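Local coordinates for beta-galactosidase BgaB (Bifidobacterium adolescentis, PDB 5VYM), which hydrolyses terminal non-reducing beta-D-galactose residues, acting chiefly on beta-1,4-linked galacto-oligosaccharides, as a family 42 enzyme whose trimerisation domain forms this chain, at residues 38-41 against 42-46; 76-79 against 80-84; 211-214 against 215-218. One frame throughout, in Å; residues are numbered along the deposited sequence.

Interaction 1. Residues 38-41 against 42-46; sequences WYRA and FLDAG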
loop_
_atom_site.group_PDB
_atom_site.type_symbol
_atom_site.label_atom_id
_atom_site.label_comp_id
_atom_site.label_asym_id
_atom_site.label_seq_id
_atom_site.Cartn_x
_atom_site.Cartn_y
_atom_site.Cartn_z
ATOM N N TRP B 38 17.125 10.052 -17.362
ATOM C CA TRP B 38 17.495 9.272 -16.187
ATOM C C TRP B 38 18.651 8.325 -16.485
ATOM O O TRP B 38 19.480 8.069 -15.604
ATOM C CB TRP B 38 16.288 8.494 -15.666
ATOM C CG TRP B 38 15.368 9.310 -14.806
ATOM C CD1 TRP B 38 14.298 10.050 -15.220
ATOM C CD2 TRP B 38 15.437 9.465 -13.383
ATOM N NE1 TRP B 38 13.696 10.656 -14.144
ATOM C CE2 TRP B 38 14.377 10.313 -13.004
ATOM C CE3 TRP B 38 16.293 8.971 -12.394
ATOM C CZ2 TRP B 38 14.150 10.677 -11.678
ATOM C CZ3 TRP B 38 16.065 9.334 -11.078
ATOM C CH2 TRP B 38 15.003 10.178 -10.731
ATOM N N TYR B 39 18.724 7.799 -17.709
ATOM C CA TYR B 39 19.831 6.916 -18.064
ATOM C C TYR B 39 21.157 7.665 -18.026
ATOM O O TYR B 39 22.138 7.191 -17.442
ATOM C CB TYR B 39 19.601 6.298 -19.444
ATOM C CG TYR B 39 20.748 5.426 -19.905
ATOM C CD1 TYR B 39 21.801 5.959 -20.639
ATOM C CD2 TYR B 39 20.785 4.072 -19.597
ATOM C CE1 TYR B 39 22.856 5.171 -21.055
ATOM C CE2 TYR B 39 21.838 3.275 -20.009
ATOM C CZ TYR B 39 22.869 3.830 -20.739
ATOM O OH TYR B 39 23.919 3.043 -21.154
ATOM N N ARG B 40 21.207 8.841 -18.655
ATOM C CA ARG B 40 22.438 9.622 -18.655
ATOM C C ARG B 40 22.778 10.123 -17.257
ATOM O O ARG B 40 23.961 10.245 -16.914
ATOM C CB ARG B 40 22.320 10.790 -19.635
ATOM C CG ARG B 40 23.616 11.552 -19.842
ATOM C CD ARG B 40 23.686 12.156 -21.235
ATOM N NE ARG B 40 23.568 11.139 -22.277
ATOM C CZ ARG B 40 24.572 10.370 -22.689
ATOM N NH1 ARG B 40 25.776 10.496 -22.145
ATOM N NH2 ARG B 40 24.372 9.472 -23.644
ATOM N N ALA B 41 21.765 10.409 -16.437
ATOM C CA ALA B 41 22.025 10.839 -15.067
ATOM C C ALA B 41 22.694 9.731 -14.263
ATOM O O ALA B 41 23.678 9.969 -13.551
ATOM C CB ALA B 41 20.725 11.283 -14.397
ATOM N N PHE B 42 22.172 8.506 -14.367
ATOM C CA PHE B 42 22.799 7.383 -13.678
ATOM C C PHE B 42 24.176 7.083 -14.254
ATOM O O PHE B 42 25.090 6.692 -13.519
ATOM C CB PHE B 42 21.903 6.147 -13.757
ATOM C CG PHE B 42 20.935 6.027 -12.612
ATOM C CD1 PHE B 42 21.344 5.501 -11.396
ATOM C CD2 PHE B 42 19.617 6.432 -12.751
ATOM C CE1 PHE B 42 20.458 5.388 -10.341
ATOM C CE2 PHE B 42 18.728 6.322 -11.701
ATOM C CZ PHE B 42 19.149 5.801 -10.494
ATOM N N LEU B 43 24.343 7.265 -15.564
ATOM C CA LEU B 43 25.647 7.051 -16.181
ATOM C C LEU B 43 26.652 8.097 -15.711
ATOM O O LEU B 43 27.789 7.765 -15.359
ATOM C CB LEU B 43 25.512 7.073 -17.704
ATOM C CG LEU B 43 26.758 6.717 -18.511
ATOM C CD1 LEU B 43 27.159 5.273 -18.257
ATOM C CD2 LEU B 43 26.517 6.957 -19.992
ATOM N N ASP B 44 26.245 9.370 -15.689
ATOM C CA ASP B 44 27.147 10.439 -15.274
ATOM C C ASP B 44 27.509 10.361 -13.797
ATOM O O ASP B 44 28.535 10.921 -13.395
ATOM C CB ASP B 44 26.529 11.805 -15.580
ATOM C CG ASP B 44 26.454 12.096 -17.067
ATOM O OD1 ASP B 44 26.830 11.216 -17.871
ATOM O OD2 ASP B 44 26.019 13.209 -17.435
ATOM N N ALA B 45 26.700 9.687 -12.983
ATOM C CA ALA B 45 26.966 9.556 -11.558
ATOM C C ALA B 45 27.815 8.335 -11.226
ATOM O O ALA B 45 28.016 8.040 -10.043
ATOM C CB ALA B 45 25.650 9.502 -10.779
ATOM N N GLY B 46 28.312 7.621 -12.233
ATOM C CA GLY B 46 29.159 6.470 -12.002
ATOM C C GLY B 46 28.437 5.182 -11.679
ATOM O O GLY B 46 29.097 4.190 -11.344
#
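Phe42 follows Trp38 by one turn of helix 31-44, and its side chain climbs from the backbone carbonyl of Trp38 to the indole. Phe42 CB stands 3.6 Å from Trp38 O. Further out, Phe42 CD2 presents the ring edge to Trp38 O at 3.3 Å, and this oxygen lies in the plane of the phenyl ring. Trp38 O also accepts the helical bond from Phe42 N (3.0 Å), so the ring edge lies beside an acceptor already bonded. Phe42 CE2 then reaches Trp38 CE3 at 3.7 Å, arriving at the indole edge near its plane, so the two aromatics meet without stacking face to face. With CG of Trp38 anti to its own carbonyl carbon (chi1 -82°), the six-membered ring is set within reach of the phenyl. Shortening Phe42 to an alanine would probably open a gap beside the indole edge and leave Trp38 freer to turn.

Further round the helix, Tyr39 CE1 touches Leu43 CD2 at 4.2 Å. Asp44 OD2 rests 3.8 Å from Arg40 CG, while the charged ends stay too far apart for a salt bridge. The helix ends after Asp44 in a Schellman motif: Gly46, with positive phi, is C-prime, Gly46 N bonds to Leu43 O, and the next backbone N bonds to Phe42 O.

Inward, Trp38 packs on Ile9 of strand 7-11 and Phe42 on Thr7, and both reach Val65 of strand 63-66. Trp38 also meets Leu217 of the second subunit and Phe42 its Val221, so the aromatic pair sits between the parallel sheet and the partner chain.

Interaction 2. Residues 76-79 against 80-84; sequences DTQR and LADFA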
loop_
_atom_site.group_PDB
_atom_site.type_symbol
_atom_site.label_atom_id
_atom_site.label_comp_id
_atom_site.label_asym_id
_atom_site.label_seq_id
_atom_site.Cartn_x
_atom_site.Cartn_y
_atom_site.Cartn_z
ATOM N N ASP B 76 0.471 -4.068 -12.447
ATOM C CA ASP B 76 1.834 -3.546 -12.436
ATOM C C ASP B 76 2.097 -2.712 -11.188
ATOM O O ASP B 76 3.205 -2.746 -10.637
ATOM C CB ASP B 76 2.101 -2.735 -13.703
ATOM C CG ASP B 76 2.350 -3.615 -14.917
ATOM O OD1 ASP B 76 2.707 -4.799 -14.732
ATOM O OD2 ASP B 76 2.198 -3.122 -16.054
ATOM N N THR B 77 1.100 -1.954 -10.729
ATOM C CA THR B 77 1.240 -1.256 -9.454
ATOM C C THR B 77 1.426 -2.250 -8.315
ATOM O O THR B 77 2.197 -2.004 -7.379
ATOM C CB THR B 77 0.023 -0.363 -9.202
ATOM O OG1 THR B 77 -0.182 0.500 -10.326
ATOM C CG2 THR B 77 0.234 0.491 -7.962
ATOM N N GLN B 78 0.736 -3.392 -8.389
ATOM C CA GLN B 78 0.915 -4.438 -7.388
ATOM C C GLN B 78 2.316 -5.035 -7.458
ATOM O O GLN B 78 2.899 -5.383 -6.424
ATOM C CB GLN B 78 -0.145 -5.525 -7.575
ATOM C CG GLN B 78 -0.085 -6.643 -6.546
ATOM C CD GLN B 78 -0.360 -6.155 -5.140
ATOM O OE1 GLN B 78 -1.320 -5.423 -4.900
ATOM N NE2 GLN B 78 0.488 -6.553 -4.199
ATOM N N ARG B 79 2.873 -5.162 -8.666
ATOM C CA ARG B 79 4.232 -5.680 -8.797
ATOM C C ARG B 79 5.240 -4.755 -8.130
ATOM O O ARG B 79 6.203 -5.218 -7.508
ATOM C CB ARG B 79 4.586 -5.880 -10.271
ATOM C CG ARG B 79 3.831 -7.008 -10.957
ATOM C CD ARG B 79 4.143 -7.036 -12.446
ATOM N NE ARG B 79 5.552 -7.319 -12.703
ATOM C CZ ARG B 79 6.196 -6.954 -13.807
ATOM N NH1 ARG B 79 5.559 -6.278 -14.755
ATOM N NH2 ARG B 79 7.478 -7.255 -13.960
ATOM N N LEU B 80 5.036 -3.440 -8.249
ATOM C CA LEU B 80 5.909 -2.491 -7.565
ATOM C C LEU B 80 5.763 -2.598 -6.053
ATOM O O LEU B 80 6.760 -2.552 -5.323
ATOM C CB LEU B 80 5.605 -1.067 -8.028
ATOM C CG LEU B 80 5.936 -0.716 -9.479
ATOM C CD1 LEU B 80 5.394 0.660 -9.817
ATOM C CD2 LEU B 80 7.436 -0.773 -9.713
ATOM N N ALA B 81 4.528 -2.744 -5.565
ATOM C CA ALA B 81 4.311 -2.855 -4.126
ATOM C C ALA B 81 4.949 -4.121 -3.570
ATOM O O ALA B 81 5.586 -4.089 -2.511
ATOM C CB ALA B 81 2.817 -2.823 -3.814
ATOM N N ASP B 82 4.789 -5.248 -4.270
ATOM C CA ASP B 82 5.459 -6.477 -3.854
ATOM C C ASP B 82 6.973 -6.316 -3.903
ATOM O O ASP B 82 7.683 -6.761 -2.994
ATOM C CB ASP B 82 5.019 -7.645 -4.738
ATOM C CG ASP B 82 3.591 -8.081 -4.464
ATOM O OD1 ASP B 82 3.210 -8.166 -3.278
ATOM O OD2 ASP B 82 2.850 -8.337 -5.437
ATOM N N PHE B 83 7.481 -5.682 -4.961
ATOM C CA PHE B 83 8.918 -5.473 -5.090
ATOM C C PHE B 83 9.451 -4.606 -3.956
ATOM O O PHE B 83 10.495 -4.907 -3.367
ATOM C CB PHE B 83 9.222 -4.845 -6.453
ATOM C CG PHE B 83 10.653 -4.428 -6.630
ATOM C CD1 PHE B 83 11.035 -3.112 -6.427
ATOM C CD2 PHE B 83 11.614 -5.348 -7.013
ATOM C CE1 PHE B 83 12.350 -2.722 -6.593
ATOM C CE2 PHE B 83 12.930 -4.966 -7.183
ATOM C CZ PHE B 83 13.300 -3.650 -6.972
ATOM N N ALA B 84 8.737 -3.528 -3.628
ATOM C CA ALA B 84 9.215 -2.614 -2.595
ATOM C C ALA B 84 9.051 -3.210 -1.202
ATOM O O ALA B 84 9.964 -3.116 -0.375
ATOM C CB ALA B 84 8.484 -1.277 -2.697
#
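Gln78 and Asp82 meet one turn apart on helix 74-85, the crossover helix of the beta-alpha-beta unit that links strand 63-66 to strand 89-93. The glutamine chain leaves with CG anti to the backbone N (chi1 -178°) and bends at chi2, which carries its amide forward along the helix to Asp82. Gln78 NE2 gives a weak but nearly straight hydrogen bond to Asp82 OD2 (3.2 Å, 167°), the amide and carboxylate planes turned 53° apart. The same Asp82 OD2 lies 3.1 Å from Gln78 O, two acceptors side by side. Donors are at hand for both: Asp82 N bonds to Gln78 O at 2.9 Å, and Glu171 N bonds to Asp82 OD2.

A quarter turn round the helix, Arg79 NH1 forms a salt bridge to Asp76 OD1 at 3.2 Å. The carboxylate oxygen lies in the guanidinium plane, whereas the guanidinium comes in from above the carboxylate plane. The group is also held by backbone carbonyls: Tyr56 O, its strongest partner, takes NH2, and Leu54 O shares NH1 with Asp76.

Within the helix, one turn apart, Leu80 CG packs 3.6 Å from Asp76 O, and Phe83 CB lies 3.2 Å from Arg79 O. Toward the sheet, Leu80 meets Val64 and Leu66, and Phe83 meets Val64 and Val90, while Trp58 of a loop sits edge-to-face with the Phe83 ring.

A polar flank tied to neighbouring loops and an apolar flank laid on parallel strands are characteristic of a helix in an open alpha/beta fold, here probably the glutaminase-I-like core of the trimerisation domain.

Interaction 3. Residues 211-214 against 215-218; sequences DLDV and ADLT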
loop_
_atom_site.group_PDB
_atom_site.type_symbol
_atom_site.label_atom_id
_atom_site.label_comp_id
_atom_site.label_asym_id
_atom_site.label_seq_id
_atom_site.Cartn_x
_atom_site.Cartn_y
_atom_site.Cartn_z
ATOM N N ASP B 211 -17.294 -14.418 9.802
ATOM C CA ASP B 211 -17.459 -14.597 11.235
ATOM C C ASP B 211 -17.570 -16.082 11.556
ATOM O O ASP B 211 -18.368 -16.799 10.944
ATOM C CB ASP B 211 -18.694 -13.851 11.738
ATOM C CG ASP B 211 -18.919 -14.038 13.223
ATOM O OD1 ASP B 211 -18.011 -13.698 14.011
ATOM O OD2 ASP B 211 -20.005 -14.524 13.603
ATOM N N LEU B 212 -16.765 -16.537 12.511
ATOM C CA LEU B 212 -16.780 -17.918 12.964
ATOM C C LEU B 212 -17.143 -17.966 14.441
ATOM O O LEU B 212 -16.805 -17.057 15.207
ATOM C CB LEU B 212 -15.419 -18.593 12.747
ATOM C CG LEU B 212 -14.831 -18.566 11.335
ATOM C CD1 LEU B 212 -13.382 -19.021 11.358
ATOM C CD2 LEU B 212 -15.647 -19.437 10.399
ATOM N N ASP B 213 -17.837 -19.028 14.838
ATOM C CA ASP B 213 -18.090 -19.224 16.255
ATOM C C ASP B 213 -16.815 -19.703 16.947
ATOM O O ASP B 213 -15.813 -20.030 16.305
ATOM C CB ASP B 213 -19.250 -20.201 16.478
ATOM C CG ASP B 213 -19.028 -21.553 15.818
ATOM O OD1 ASP B 213 -17.935 -21.792 15.266
ATOM O OD2 ASP B 213 -19.962 -22.382 15.853
ATOM N N VAL B 214 -16.862 -19.736 18.281
ATOM C CA VAL B 214 -15.664 -20.036 19.064
ATOM C C VAL B 214 -15.111 -21.410 18.704
ATOM O O VAL B 214 -13.891 -21.606 18.641
ATOM C CB VAL B 214 -15.969 -19.922 20.568
ATOM C CG1 VAL B 214 -14.736 -20.271 21.392
ATOM C CG2 VAL B 214 -16.463 -18.520 20.899
ATOM N N ALA B 215 -15.995 -22.378 18.451
ATOM C CA ALA B 215 -15.540 -23.724 18.111
ATOM C C ALA B 215 -14.749 -23.726 16.807
ATOM O O ALA B 215 -13.634 -24.256 16.745
ATOM C CB ALA B 215 -16.735 -24.674 18.021
ATOM N N ASP B 216 -15.312 -23.132 15.751
ATOM C CA ASP B 216 -14.604 -23.078 14.475
ATOM C C ASP B 216 -13.425 -22.114 14.535
ATOM O O ASP B 216 -12.390 -22.351 13.901
ATOM C CB ASP B 216 -15.564 -22.683 13.353
ATOM C CG ASP B 216 -16.625 -23.737 13.092
ATOM O OD1 ASP B 216 -16.363 -24.927 13.363
ATOM O OD2 ASP B 216 -17.722 -23.375 12.614
ATOM N N LEU B 217 -13.561 -21.021 15.290
ATOM C CA LEU B 217 -12.455 -20.079 15.421
ATOM C C LEU B 217 -11.280 -20.701 16.162
ATOM O O LEU B 217 -10.126 -20.342 15.903
ATOM C CB LEU B 217 -12.927 -18.811 16.132
ATOM C CG LEU B 217 -12.008 -17.591 16.073
ATOM C CD1 LEU B 217 -11.709 -17.220 14.630
ATOM C CD2 LEU B 217 -12.647 -16.425 16.807
ATOM N N THR B 218 -11.552 -21.630 17.084
ATOM C CA THR B 218 -10.471 -22.348 17.751
ATOM C C THR B 218 -9.711 -23.227 16.765
ATOM O O THR B 218 -8.484 -23.358 16.859
ATOM C CB THR B 218 -11.026 -23.190 18.901
ATOM O OG1 THR B 218 -11.855 -22.373 19.737
ATOM C CG2 THR B 218 -9.893 -23.762 19.739
HETATM O O HOH W 1 -18.976 -21.000 12.653
#
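Ala215, in the first turn of helix 214-225, carries its CB 4.2 Å from Asp213 OD1, the oxygen that caps the helix. Asp216 follows and takes up that cap: its backbone N bonds to Asp213 OD1 at 3.0 Å, with an angle of 158°, reaching the oxygen from above the carboxylate plane. Asp213 can offer it because CG sits between the backbone N and the carbonyl carbon (chi1 57°), turned back over the helix start. Asp216 OD2 comes within 3.1 Å of the same Asp213 OD1, a like-charged approach that may raise the proton affinity of one carboxylate. Water 1 joins Asp216 OD2 (2.7 Å) to Asp213 N.

Leu217 N bonds to Asp213 O at 2.7 Å, nearly straight on to the carbonyl, and Leu217 CD1 meets Leu212 CD1 at 4.1 Å. Thr218 N closes the turn on Val214 O at 2.8 Å; its hydroxyl is modelled doubtfully close to that oxygen. Val214 packs on Asp37 of the second subunit.

Asp213 as N-cap, with Leu212 and Leu217 as a hydrophobic staple, is a capped helix start in which the reciprocal contact of a capping box, Asp216 OD2 to Asp213 N, is bridged by water 1.

In the fold
All three contacts are local, within single helices or a helix start. The centre of interaction 2 lies about 5 Å from the centre of the chain, and none of its touching residues is exposed; interactions 1 and 3 are peripheral, include exposed residues, and have centres about 57 Å apart. Interactions 1 and 2 both pack on strand 63-66, through Val65 and through Val64 and Leu66. Across the subunit interface interactions 1 and 3 meet: Ala41 packs on Leu217 of the second subunit, and Asp44 on its Thr218. Chemistry differs accordingly: aromatic packing and a Schellman end in 38-46, a salt bridge and an amide-carboxylate bond in 76-84, carboxylate capping with a leucine pair in 211-218.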